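Local coordinates for ornithine carbamoyltransferase, mitochondrial (Coccidioides immitis, PDB 3SDS), which catalyses the transfer of the carbamoyl group from carbamoyl phosphate to L-ornithine, giving L-citrulline and phosphate in arginine biosynthesis, at residues 43-48 with 165-170; 62-67 with 345-350; 69-74 with 83-88. One frame throughout, in Å; residues are numbered along the deposited sequence.

Contact 1 of 3, residues 43-48 with 165-170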
# COMPACT_ATOMS: atom_id res chain seq x y z
N ASN A 43 9.53 3.21 -27.81
CA ASN A 43 8.81 4.06 -26.87
C ASN A 43 9.47 4.13 -25.47
O ASN A 43 9.63 5.23 -24.91
CB ASN A 43 7.30 3.69 -26.78
CG ASN A 43 6.54 3.93 -28.10
OD1 ASN A 43 7.08 4.45 -29.09
ND2 ASN A 43 5.27 3.52 -28.12
N ALA A 44 9.86 2.96 -24.94
CA ALA A 44 10.55 2.90 -23.65
C ALA A 44 11.87 3.68 -23.70
O ALA A 44 12.17 4.49 -22.81
CB ALA A 44 10.77 1.45 -23.20
N SER A 45 12.64 3.46 -24.76
CA SER A 45 13.88 4.21 -24.94
C SER A 45 13.66 5.74 -24.94
O SER A 45 14.41 6.50 -24.27
CB SER A 45 14.53 3.80 -26.24
OG SER A 45 15.72 4.52 -26.39
N SER A 46 12.64 6.19 -25.69
CA SER A 46 12.28 7.58 -25.80
C SER A 46 11.84 8.18 -24.45
O SER A 46 12.36 9.24 -24.04
CB SER A 46 11.14 7.71 -26.81
OG SER A 46 10.85 9.07 -27.09
N TYR A 47 10.89 7.52 -23.78
CA TYR A 47 10.37 8.01 -22.50
C TYR A 47 11.47 8.13 -21.44
O TYR A 47 11.48 9.08 -20.63
CB TYR A 47 9.20 7.13 -22.00
CG TYR A 47 7.98 7.05 -22.92
CD1 TYR A 47 7.61 8.13 -23.74
CD2 TYR A 47 7.19 5.90 -22.95
CE1 TYR A 47 6.49 8.05 -24.60
CE2 TYR A 47 6.07 5.81 -23.80
CZ TYR A 47 5.72 6.89 -24.61
OH TYR A 47 4.62 6.81 -25.44
N LYS A 48 12.40 7.16 -21.48
CA LYS A 48 13.58 7.10 -20.59
C LYS A 48 14.49 8.32 -20.75
O LYS A 48 14.92 8.93 -19.77
CB LYS A 48 14.36 5.79 -20.86
CG LYS A 48 15.77 5.73 -20.26
CD LYS A 48 16.35 4.33 -20.27
CE LYS A 48 17.71 4.32 -19.58
NZ LYS A 48 18.48 3.04 -19.86
N THR A 165 17.79 -2.96 -23.44
CA THR A 165 19.15 -2.90 -22.96
C THR A 165 20.09 -3.17 -24.13
O THR A 165 21.05 -2.44 -24.33
CB THR A 165 19.39 -3.92 -21.84
OG1 THR A 165 18.32 -3.86 -20.90
CG2 THR A 165 20.69 -3.63 -21.14
N ILE A 166 19.79 -4.23 -24.89
CA ILE A 166 20.62 -4.64 -26.03
C ILE A 166 20.68 -3.50 -27.05
O ILE A 166 21.77 -3.11 -27.48
CB ILE A 166 20.13 -6.02 -26.64
CG1 ILE A 166 20.29 -7.16 -25.61
CG2 ILE A 166 20.86 -6.37 -27.96
CD1 ILE A 166 19.47 -8.42 -25.91
N HIS A 167 19.51 -2.93 -27.38
CA HIS A 167 19.38 -1.79 -28.30
C HIS A 167 20.21 -0.54 -27.93
O HIS A 167 20.67 0.16 -28.82
CB HIS A 167 17.89 -1.43 -28.46
CG HIS A 167 17.64 -0.17 -29.25
ND1 HIS A 167 17.25 1.02 -28.67
CD2 HIS A 167 17.69 0.07 -30.59
CE1 HIS A 167 17.09 1.94 -29.60
NE2 HIS A 167 17.35 1.39 -30.77
N GLU A 168 20.38 -0.27 -26.64
CA GLU A 168 21.20 0.86 -26.17
C GLU A 168 22.71 0.59 -26.30
O GLU A 168 23.50 1.49 -26.64
CB GLU A 168 20.93 1.13 -24.69
CG GLU A 168 19.74 1.99 -24.35
CD GLU A 168 19.57 2.15 -22.83
OE1 GLU A 168 20.07 1.28 -22.05
OE2 GLU A 168 18.92 3.14 -22.43
N SER A 169 23.09 -0.64 -25.98
CA SER A 169 24.49 -1.00 -25.84
C SER A 169 25.14 -1.22 -27.20
O SER A 169 26.33 -0.99 -27.35
CB SER A 169 24.65 -2.22 -24.95
OG SER A 169 26.00 -2.66 -24.95
N PHE A 170 24.34 -1.65 -28.17
CA PHE A 170 24.79 -1.75 -29.57
C PHE A 170 24.20 -0.62 -30.43
O PHE A 170 23.76 -0.86 -31.56
CB PHE A 170 24.46 -3.13 -30.15
CG PHE A 170 25.14 -4.28 -29.43
CD1 PHE A 170 26.37 -4.77 -29.88
CD2 PHE A 170 24.56 -4.86 -28.29
CE1 PHE A 170 27.00 -5.83 -29.21
CE2 PHE A 170 25.20 -5.91 -27.62
CZ PHE A 170 26.41 -6.39 -28.08
O HOH W 1 17.59 4.72 -24.05

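Contact 2 of 3, residues 62-67 with 345-350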
# COMPACT_ATOMS: atom_id res chain seq x y z
N GLY A 62 -0.92 12.75 -16.52
CA GLY A 62 -2.27 12.48 -16.08
C GLY A 62 -3.02 11.46 -16.94
O GLY A 62 -4.24 11.39 -16.88
N ALA A 63 -2.33 10.67 -17.74
CA ALA A 63 -3.00 9.68 -18.58
C ALA A 63 -3.84 8.67 -17.79
O ALA A 63 -4.83 8.15 -18.30
CB ALA A 63 -2.00 8.96 -19.45
N LEU A 64 -3.44 8.38 -16.55
CA LEU A 64 -4.14 7.40 -15.71
C LEU A 64 -4.77 7.99 -14.44
O LEU A 64 -5.04 7.25 -13.49
CB LEU A 64 -3.21 6.25 -15.30
CG LEU A 64 -2.85 5.13 -16.29
CD1 LEU A 64 -2.17 4.05 -15.53
CD2 LEU A 64 -4.08 4.60 -17.00
N SER A 65 -5.00 9.30 -14.41
CA SER A 65 -5.45 9.90 -13.17
C SER A 65 -6.93 9.58 -12.86
O SER A 65 -7.76 9.49 -13.75
CB SER A 65 -5.21 11.40 -13.18
OG SER A 65 -6.08 12.00 -14.14
N GLY A 66 -7.24 9.41 -11.58
CA GLY A 66 -8.53 8.89 -11.17
C GLY A 66 -8.60 7.37 -11.22
O GLY A 66 -9.56 6.78 -10.71
N LYS A 67 -7.57 6.72 -11.79
CA LYS A 67 -7.64 5.29 -12.09
C LYS A 67 -6.76 4.37 -11.25
O LYS A 67 -5.64 4.74 -10.87
CB LYS A 67 -7.41 5.04 -13.56
CG LYS A 67 -8.31 5.88 -14.41
CD LYS A 67 -8.48 5.39 -15.83
CE LYS A 67 -9.56 6.23 -16.48
NZ LYS A 67 -9.38 6.25 -17.93
N PHE A 345 -1.47 -0.88 -23.56
CA PHE A 345 -2.58 -1.79 -23.32
C PHE A 345 -3.74 -1.14 -22.57
O PHE A 345 -4.89 -1.47 -22.83
CB PHE A 345 -2.10 -3.11 -22.68
CG PHE A 345 -1.43 -4.04 -23.67
CD1 PHE A 345 -2.17 -5.01 -24.34
CD2 PHE A 345 -0.07 -3.90 -23.97
CE1 PHE A 345 -1.57 -5.85 -25.28
CE2 PHE A 345 0.55 -4.74 -24.90
CZ PHE A 345 -0.20 -5.71 -25.56
N VAL A 346 -3.44 -0.20 -21.68
CA VAL A 346 -4.48 0.45 -20.88
C VAL A 346 -4.97 1.79 -21.50
O VAL A 346 -6.17 1.97 -21.72
CB VAL A 346 -4.06 0.65 -19.41
CG1 VAL A 346 -5.28 1.09 -18.57
CG2 VAL A 346 -3.44 -0.63 -18.86
N VAL A 347 -4.04 2.71 -21.78
CA VAL A 347 -4.42 4.01 -22.32
C VAL A 347 -4.81 3.91 -23.79
O VAL A 347 -5.85 4.45 -24.16
CB VAL A 347 -3.30 5.06 -22.13
CG1 VAL A 347 -3.80 6.45 -22.52
CG2 VAL A 347 -2.82 5.05 -20.70
N ASN A 348 -4.00 3.25 -24.62
CA ASN A 348 -4.31 3.13 -26.04
C ASN A 348 -5.20 1.94 -26.37
O ASN A 348 -5.37 1.54 -27.54
CB ASN A 348 -3.02 3.11 -26.85
CG ASN A 348 -2.27 4.42 -26.75
OD1 ASN A 348 -2.86 5.47 -26.50
ND2 ASN A 348 -0.94 4.36 -26.92
N LYS A 349 -5.78 1.37 -25.30
CA LYS A 349 -6.68 0.22 -25.40
C LYS A 349 -6.18 -0.82 -26.43
O LYS A 349 -6.98 -1.41 -27.16
CB LYS A 349 -8.11 0.70 -25.69
CG LYS A 349 -8.50 1.98 -24.92
CD LYS A 349 -9.85 1.90 -24.19
CE LYS A 349 -9.87 2.85 -22.96
NZ LYS A 349 -10.99 2.56 -21.99
N GLY A 350 -4.86 -1.02 -26.51
CA GLY A 350 -4.32 -2.05 -27.38
C GLY A 350 -3.89 -1.66 -28.79
O GLY A 350 -3.32 -2.49 -29.49

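Contact 3 of 3, residues 69-74 with 83-88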
# COMPACT_ATOMS: atom_id res chain seq x y z
N VAL A 69 -4.84 0.58 -10.78
CA VAL A 69 -4.33 -0.66 -11.37
C VAL A 69 -4.15 -1.70 -10.26
O VAL A 69 -3.46 -1.44 -9.26
CB VAL A 69 -3.00 -0.41 -12.10
CG1 VAL A 69 -2.36 -1.72 -12.58
CG2 VAL A 69 -3.19 0.55 -13.25
N ALA A 70 -4.77 -2.86 -10.39
CA ALA A 70 -4.60 -3.91 -9.37
C ALA A 70 -3.40 -4.83 -9.65
O ALA A 70 -3.26 -5.35 -10.76
CB ALA A 70 -5.87 -4.74 -9.22
N MET A 71 -2.54 -5.00 -8.66
CA MET A 71 -1.43 -5.96 -8.74
C MET A 71 -1.74 -7.21 -7.93
O MET A 71 -1.86 -7.14 -6.69
CB MET A 71 -0.12 -5.34 -8.23
CG MET A 71 0.25 -3.99 -8.84
SD MET A 71 1.77 -3.28 -8.13
CE MET A 71 1.27 -2.77 -6.50
N MET A 72 -1.91 -8.34 -8.60
CA MET A 72 -2.20 -9.61 -7.90
C MET A 72 -1.01 -10.57 -7.88
O MET A 72 -0.63 -11.13 -8.92
CB MET A 72 -3.44 -10.30 -8.48
CG MET A 72 -4.73 -9.61 -8.12
SD MET A 72 -6.14 -10.17 -9.10
CE MET A 72 -6.67 -11.58 -8.14
N PHE A 73 -0.41 -10.75 -6.70
CA PHE A 73 0.78 -11.58 -6.59
C PHE A 73 0.58 -12.83 -5.72
O PHE A 73 0.18 -12.72 -4.56
CB PHE A 73 1.99 -10.75 -6.13
CG PHE A 73 2.34 -9.60 -7.06
CD1 PHE A 73 2.84 -8.42 -6.55
CD2 PHE A 73 2.17 -9.70 -8.43
CE1 PHE A 73 3.16 -7.37 -7.39
CE2 PHE A 73 2.48 -8.65 -9.28
CZ PHE A 73 2.98 -7.48 -8.76
N SER A 74 0.86 -14.00 -6.29
CA SER A 74 0.69 -15.31 -5.64
C SER A 74 1.84 -15.74 -4.72
O SER A 74 1.65 -16.49 -3.75
CB SER A 74 0.48 -16.40 -6.69
OG SER A 74 -0.90 -16.50 -7.03
N SER A 83 8.97 -1.72 -9.84
CA SER A 83 8.86 -1.11 -11.18
C SER A 83 7.41 -0.83 -11.67
O SER A 83 7.16 0.18 -12.34
CB SER A 83 9.59 -1.98 -12.20
OG SER A 83 9.06 -3.30 -12.22
N THR A 84 6.48 -1.74 -11.37
CA THR A 84 5.06 -1.53 -11.72
C THR A 84 4.56 -0.32 -10.94
O THR A 84 3.96 0.62 -11.49
CB THR A 84 4.18 -2.80 -11.41
OG1 THR A 84 4.83 -4.00 -11.90
CG2 THR A 84 2.80 -2.70 -12.04
N GLU A 85 4.84 -0.33 -9.64
CA GLU A 85 4.41 0.75 -8.79
C GLU A 85 4.89 2.09 -9.39
O GLU A 85 4.07 2.98 -9.70
CB GLU A 85 4.83 0.51 -7.34
CG GLU A 85 3.80 1.04 -6.34
CD GLU A 85 3.65 0.26 -5.01
OE1 GLU A 85 3.77 -0.99 -4.95
OE2 GLU A 85 3.34 0.92 -4.00
N GLY A 86 6.20 2.21 -9.63
CA GLY A 86 6.80 3.44 -10.19
C GLY A 86 6.24 3.87 -11.54
O GLY A 86 6.06 5.06 -11.79
N ALA A 87 5.96 2.89 -12.39
CA ALA A 87 5.43 3.14 -13.73
C ALA A 87 4.02 3.70 -13.72
O ALA A 87 3.72 4.68 -14.42
CB ALA A 87 5.47 1.88 -14.55
N VAL A 88 3.15 3.09 -12.93
CA VAL A 88 1.79 3.59 -12.77
C VAL A 88 1.81 5.05 -12.28
O VAL A 88 1.11 5.90 -12.84
CB VAL A 88 1.00 2.69 -11.80
CG1 VAL A 88 -0.42 3.23 -11.57
CG2 VAL A 88 0.96 1.25 -12.32

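Contact 1 of 3, residues 43-48 with 165-170
Helical segments 43-48 and 165-170 come nearest at Ser45 and Glu168, whose CA atoms are 8.1 Å apart. The gap is bridged by side chains and a water. The side chains of Lys48 and Glu168 point at one another. Lys48 has CG anti to its backbone N (chi1 167°) and runs on as an extended chain. This carries the amino group clear of its own helix. Glu168 is also extended beyond CG. The two ends meet in a salt bridge, with Lys48 NZ 2.6 Å from Glu168 OE2. NZ takes the syn lone pair of OE2, which brings it near OE1 as well (Lys48 NZ to Glu168 OE1, 3.2 Å). The lysine thus sits near both oxygens of the carboxylate.

A water gives OE2 a second partner. It donates to Glu168 OE2 at 2.6 Å and is hydrogen-bonded to Ser45 OG at 3.0 Å. Ser45 lies one helical turn before Lys48, so the same helix holds the carboxylate directly and through the water. The hydroxyl of Ser45 also lies at the edge of the His167 ring, near its plane, with OG 4.3 Å from CE1. This is a loose contact.

Asn333 of helix 327-347 supports the pair. Its OD1 is hydrogen-bonded to Lys48 NZ, and its ND2 to Thr165 OG1. It neighbours Arg334, a carbamoyl phosphate ligand by similarity. The contact is a polar helix-helix bridge at the surface. It joins the N-terminal helix to helix 156-169, which leads from the carbamoyl phosphate domain toward the ornithine domain, as in other carbamoyltransferases of this superfamily.

Contact 2 of 3, residues 62-67 with 345-350
Leu64 O accepts the N-H of Lys67 at 3.1 Å and closes a type II beta turn. Gly66 takes the third position of that turn, with phi at 82°. A type I turn from Gly62 to Ser65 comes just before. Both Ser65 N and Ser65 OG make weak bonds to Gly62 O. The two turns share Leu64 and Ser65.

All contact with 345-350 is apolar. Leu64 makes two of the three side-chain contacts. Its CD2 lies against two valines of the final helical turn, 3.9 Å from Val347 CG2 and 4.0 Å from Val346 CG1. The leucine side chain stands roughly at right angles to Val346 and slants across Val347. Val347 CG2 also meets Ala63 CB at 4.2 Å. This one methyl therefore touches both residues in the middle of the type I turn. Nearby, Lys67 NZ and Lys349 NZ are 5.7 Å apart, like charges that do not touch.

Leu64 is bonded through its backbone to Met91, and Lys67 to His94. The result is a small apolar patch on the last turn of helix 327-347. The loop of two overlapping beta turns that packs there leads into strand 68-73 of the parallel sheet in the carbamoyl phosphate-binding domain.

Contact 3 of 3, residues 69-74 with 83-88
Met71 starts with CG beside its backbone N (chi1 -52°), runs straight through chi2, and bends at chi3 (-72°). The bend sets SD against Thr84 and swings CE toward Glu85. Met71 SD lies 4.1 Å from Thr84 CG2 and equally near Thr84 CB. Met71 and Thr84 lie alongside one another, pointing opposite ways. Thr84 puts CG2 on the strand side, while its OG1 turns back to bond Thr80 O of its own helix. Thr80 belongs to the carbamoyl phosphate site by similarity, so this helix start probably lines it.

Glu85 crosses Met71 at about a right angle. Met71 CE touches Glu85 OE1 at 3.4 Å, a van der Waals contact. OE1 forms a salt bridge with Arg81 NE, and OE2 is hydrogen-bonded to His94 NE2 of the second subunit. The Met71 methyl thus lies against a carboxylate held at a subunit interface.

Two residues earlier in the strand, Val69 CG2 meets Val88 CG1 at 4.2 Å. Val88 is one turn later in the helix, as the antiparallel course requires. The axes of strand 69-73 and helix 83-88 run antiparallel (178°), with a closest approach of 10.5 Å.

This is the first half of a beta-alpha-beta unit: helix 78-90 covers the parallel sheet and leads to strand 94-98. Ala87, on another side of the helix, packs on Ala338, Ile339 and Leu342 of helix 327-347, which lies beside helix 78-90.

Overall arrangement
Contact 3 is core, contact 2 is partly buried and contact 1 lies at the surface. Contacts 2 and 3 are mainly apolar, while contact 1 is polar. Contact 3 packs strand on helix within one beta-alpha-beta unit, and a carboxylate borders its apolar groups. Contact 2 is purely apolar where its side chains touch, but joins residues far apart in sequence. Contact 1 relies on charge and a bridging water. Helix 327-347 links all three: it supplies 345-347 to contact 2, lends a residue to the surroundings of contact 1, and packs on the helix of contact 3. The segments of contacts 2 and 3 adjoin in sequence, as loop 62-67 runs into strand 68-73.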